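Local structure of Alr1010 protein (Nostoc, 3URG) at residues L60-K71 with D119-T129. The protein probably binds calcium, as a cyanobacterial protein of the CcbP calcium-binding family. Residues are numbered along the deposited sequence; the frame is centred on the assembly and turned at random.
Sequences LEFPFMGKWKKK and DIEAIDVDDDT. With NA (sodium ion), chain C.
K67 and E121 form a hydrogen-bonded antiparallel pair. K67 N gives to E121 O at 2.8 Å, and E121 N returns a bond to K67 O. I123 N to M65 O and K69 N to D119 O extend the ladder at its two ends. G66 CA lies 3.2 Å from E121 O. Strand 120-122 is thereby added as an outermost strand of the five-stranded antiparallel sheet, while 77-86 pairs with the other side of 64-72.

The chain then turns into helix 127-141. D126 is its N-cap, and D126 OD2 accepts from both T129 N and T129 OG1. T129 OG1 gives to D126 OD2 at 2.6 Å, on the syn lone pair, while T129 N meets that oxygen from above the carboxylate plane. T129 OG1 also accepts from E61 N at 2.9 Å, beside L60, whose O binds the sodium ion together with D57 O. A valine in place of this threonine would probably leave E61 N without its acceptor and D126 OD2 without its hydroxyl donor.

With OG1 beside the backbone N (chi1 -67°), T129 CG2 lies anti to that N and makes a CH-pi contact over one face of the F64 ring, 4.2 Å from the centroid. V125 CG1 meets F64 CB at 3.6 Å. I120 CD1 packs on W68 CB at 3.6 Å.

At the K71 end, NZ makes a long salt bridge to D119 OD1, 3.9 Å. Separate waters link W68 NE1 and K71 NZ to D119 OD2.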
# COMPACT_ATOMS: atom_id res chain seq x y z
N LEU A 60 0.81 2.19 9.14
CA LEU A 60 2.09 2.60 8.57
C LEU A 60 2.63 3.75 9.42
O LEU A 60 1.89 4.65 9.75
CB LEU A 60 1.90 3.07 7.12
CG LEU A 60 1.36 2.03 6.14
CD1 LEU A 60 1.12 2.66 4.76
CD2 LEU A 60 2.31 0.84 6.04
N GLU A 61 3.90 3.73 9.78
CA GLU A 61 4.44 4.85 10.56
C GLU A 61 5.13 5.89 9.69
O GLU A 61 6.28 5.71 9.32
CB GLU A 61 5.39 4.34 11.64
CG GLU A 61 4.67 3.71 12.83
CD GLU A 61 3.74 4.69 13.53
OE1 GLU A 61 4.13 5.87 13.70
OE2 GLU A 61 2.63 4.28 13.93
N PHE A 62 4.43 6.97 9.35
CA PHE A 62 4.99 8.01 8.48
C PHE A 62 5.83 9.03 9.28
O PHE A 62 5.50 9.34 10.42
CB PHE A 62 3.88 8.76 7.75
CG PHE A 62 2.96 7.88 6.96
CD1 PHE A 62 3.40 7.23 5.82
CD2 PHE A 62 1.64 7.73 7.34
CE1 PHE A 62 2.53 6.43 5.08
CE2 PHE A 62 0.77 6.93 6.61
CZ PHE A 62 1.22 6.28 5.48
N PRO A 63 6.89 9.56 8.66
CA PRO A 63 7.33 9.24 7.31
C PRO A 63 8.33 8.11 7.36
O PRO A 63 8.92 7.87 8.40
CB PRO A 63 8.06 10.52 6.86
CG PRO A 63 8.31 11.32 8.15
CD PRO A 63 7.79 10.54 9.30
N PHE A 64 8.52 7.41 6.26
CA PHE A 64 9.56 6.40 6.21
C PHE A 64 10.18 6.43 4.82
O PHE A 64 9.63 7.03 3.89
CB PHE A 64 9.03 4.99 6.59
CG PHE A 64 7.97 4.45 5.66
CD1 PHE A 64 8.31 3.72 4.53
CD2 PHE A 64 6.62 4.64 5.95
CE1 PHE A 64 7.33 3.22 3.68
CE2 PHE A 64 5.64 4.13 5.12
CZ PHE A 64 5.99 3.42 3.98
N MET A 65 11.34 5.81 4.67
CA MET A 65 11.96 5.81 3.36
C MET A 65 11.70 4.53 2.57
O MET A 65 11.54 3.45 3.15
CB MET A 65 13.45 6.10 3.48
CG MET A 65 13.69 7.58 3.69
SD MET A 65 15.34 7.87 4.25
CE MET A 65 15.44 6.71 5.61
N GLY A 66 11.64 4.66 1.26
CA GLY A 66 11.42 3.52 0.40
C GLY A 66 12.01 3.69 -0.98
O GLY A 66 12.35 4.81 -1.38
N LYS A 67 12.15 2.57 -1.69
CA LYS A 67 12.52 2.59 -3.10
C LYS A 67 11.23 2.50 -3.88
O LYS A 67 10.48 1.53 -3.73
CB LYS A 67 13.39 1.38 -3.44
CG LYS A 67 14.72 1.28 -2.72
CD LYS A 67 15.55 0.15 -3.31
CE LYS A 67 16.21 -0.70 -2.24
NZ LYS A 67 17.32 0.02 -1.55
N TRP A 68 10.97 3.51 -4.71
CA TRP A 68 9.79 3.53 -5.55
C TRP A 68 10.13 3.16 -6.99
O TRP A 68 10.98 3.79 -7.62
CB TRP A 68 9.15 4.92 -5.51
CG TRP A 68 7.97 5.12 -6.42
CD1 TRP A 68 7.03 4.19 -6.80
CD2 TRP A 68 7.57 6.35 -7.03
NE1 TRP A 68 6.10 4.77 -7.62
CE2 TRP A 68 6.40 6.10 -7.77
CE3 TRP A 68 8.09 7.66 -7.02
CZ2 TRP A 68 5.74 7.08 -8.50
CZ3 TRP A 68 7.44 8.63 -7.74
CH2 TRP A 68 6.28 8.34 -8.48
N LYS A 69 9.46 2.13 -7.50
CA LYS A 69 9.63 1.80 -8.91
C LYS A 69 8.66 2.62 -9.73
O LYS A 69 7.48 2.29 -9.85
CB LYS A 69 9.47 0.30 -9.15
CG LYS A 69 10.80 -0.41 -9.08
CD LYS A 69 10.67 -1.91 -8.96
CE LYS A 69 12.04 -2.57 -8.97
NZ LYS A 69 11.93 -4.05 -8.81
N LYS A 70 9.18 3.73 -10.25
CA LYS A 70 8.39 4.68 -11.03
C LYS A 70 8.50 4.30 -12.50
O LYS A 70 9.54 4.50 -13.14
CB LYS A 70 8.88 6.11 -10.77
CG LYS A 70 8.14 7.18 -11.56
CD LYS A 70 8.60 8.57 -11.14
CE LYS A 70 8.70 9.51 -12.33
NZ LYS A 70 7.39 9.84 -12.94
N LYS A 71 7.41 3.73 -13.03
CA LYS A 71 7.42 3.14 -14.37
C LYS A 71 6.97 4.12 -15.46
O LYS A 71 6.06 4.91 -15.26
CB LYS A 71 6.50 1.91 -14.39
CG LYS A 71 6.85 0.84 -13.36
CD LYS A 71 5.78 -0.26 -13.36
CE LYS A 71 6.08 -1.31 -12.31
NZ LYS A 71 5.02 -2.35 -12.23
N ASP A 119 4.15 -0.49 -5.31
CA ASP A 119 5.41 -0.18 -6.00
C ASP A 119 6.51 0.34 -5.07
O ASP A 119 7.57 0.80 -5.53
CB ASP A 119 5.17 0.84 -7.11
CG ASP A 119 4.47 0.25 -8.32
OD1 ASP A 119 4.65 -0.96 -8.57
OD2 ASP A 119 3.78 1.01 -9.04
N ILE A 120 6.26 0.26 -3.77
CA ILE A 120 7.19 0.76 -2.77
C ILE A 120 7.87 -0.37 -2.01
O ILE A 120 7.21 -1.25 -1.46
CB ILE A 120 6.48 1.64 -1.73
CG1 ILE A 120 5.87 2.89 -2.37
CG2 ILE A 120 7.45 2.02 -0.58
CD1 ILE A 120 6.89 3.81 -2.98
N GLU A 121 9.19 -0.33 -1.95
CA GLU A 121 9.94 -1.27 -1.13
C GLU A 121 10.50 -0.47 0.05
O GLU A 121 11.39 0.35 -0.13
CB GLU A 121 11.07 -1.88 -1.96
CG GLU A 121 11.73 -3.10 -1.33
CD GLU A 121 12.92 -3.62 -2.14
OE1 GLU A 121 13.85 -2.82 -2.42
OE2 GLU A 121 12.92 -4.81 -2.50
N ALA A 122 9.94 -0.68 1.23
CA ALA A 122 10.32 0.08 2.42
C ALA A 122 11.74 -0.23 2.87
O ALA A 122 12.21 -1.36 2.76
CB ALA A 122 9.35 -0.18 3.54
N ILE A 123 12.43 0.78 3.40
CA ILE A 123 13.81 0.61 3.85
C ILE A 123 13.94 0.70 5.37
O ILE A 123 13.60 1.71 5.97
CB ILE A 123 14.74 1.65 3.19
CG1 ILE A 123 14.62 1.56 1.67
CG2 ILE A 123 16.19 1.43 3.62
CD1 ILE A 123 15.32 2.68 0.96
N ASP A 124 14.39 -0.40 5.98
CA ASP A 124 14.60 -0.48 7.42
C ASP A 124 13.49 0.09 8.28
O ASP A 124 13.76 0.81 9.24
CB ASP A 124 15.91 0.20 7.81
CG ASP A 124 17.10 -0.70 7.63
OD1 ASP A 124 17.31 -1.19 6.50
OD2 ASP A 124 17.82 -0.93 8.63
N VAL A 125 12.24 -0.22 7.97
CA VAL A 125 11.12 0.28 8.77
C VAL A 125 10.81 -0.58 9.99
O VAL A 125 11.28 -1.72 10.10
CB VAL A 125 9.85 0.44 7.94
CG1 VAL A 125 10.03 1.53 6.90
CG2 VAL A 125 9.49 -0.88 7.28
N ASP A 126 10.02 -0.04 10.92
CA ASP A 126 9.65 -0.78 12.12
C ASP A 126 8.71 -1.93 11.77
O ASP A 126 8.12 -1.95 10.68
CB ASP A 126 9.00 0.13 13.16
CG ASP A 126 7.66 0.68 12.71
OD1 ASP A 126 6.91 1.20 13.56
OD2 ASP A 126 7.36 0.59 11.50
N ASP A 127 8.58 -2.87 12.69
CA ASP A 127 7.84 -4.10 12.44
C ASP A 127 6.41 -3.89 11.98
O ASP A 127 5.94 -4.59 11.09
CB ASP A 127 7.86 -4.99 13.68
CG ASP A 127 9.23 -5.57 13.95
OD1 ASP A 127 10.07 -5.52 13.02
OD2 ASP A 127 9.45 -6.07 15.07
N ASP A 128 5.70 -2.95 12.60
CA ASP A 128 4.28 -2.76 12.28
C ASP A 128 4.09 -2.20 10.88
O ASP A 128 3.11 -2.53 10.20
CB ASP A 128 3.62 -1.87 13.33
CG ASP A 128 3.56 -2.53 14.70
OD1 ASP A 128 3.58 -3.78 14.76
OD2 ASP A 128 3.50 -1.80 15.72
N THR A 129 5.01 -1.35 10.44
CA THR A 129 4.89 -0.76 9.10
C THR A 129 5.12 -1.86 8.08
O THR A 129 4.35 -2.02 7.12
CB THR A 129 5.94 0.37 8.90
OG1 THR A 129 5.64 1.47 9.76
CG2 THR A 129 5.95 0.87 7.46
NA NA C . 0.22 6.53 10.29
O HOH W 1 2.26 8.22 11.08
O HOH W 2 12.68 4.40 6.77
O HOH W 3 3.47 3.77 -8.45
O HOH W 4 5.07 3.13 -11.40
O HOH W 5 2.73 -0.37 -11.24
O HOH W 6 -0.34 6.08 12.94
O HOH W 7 -1.24 8.90 9.65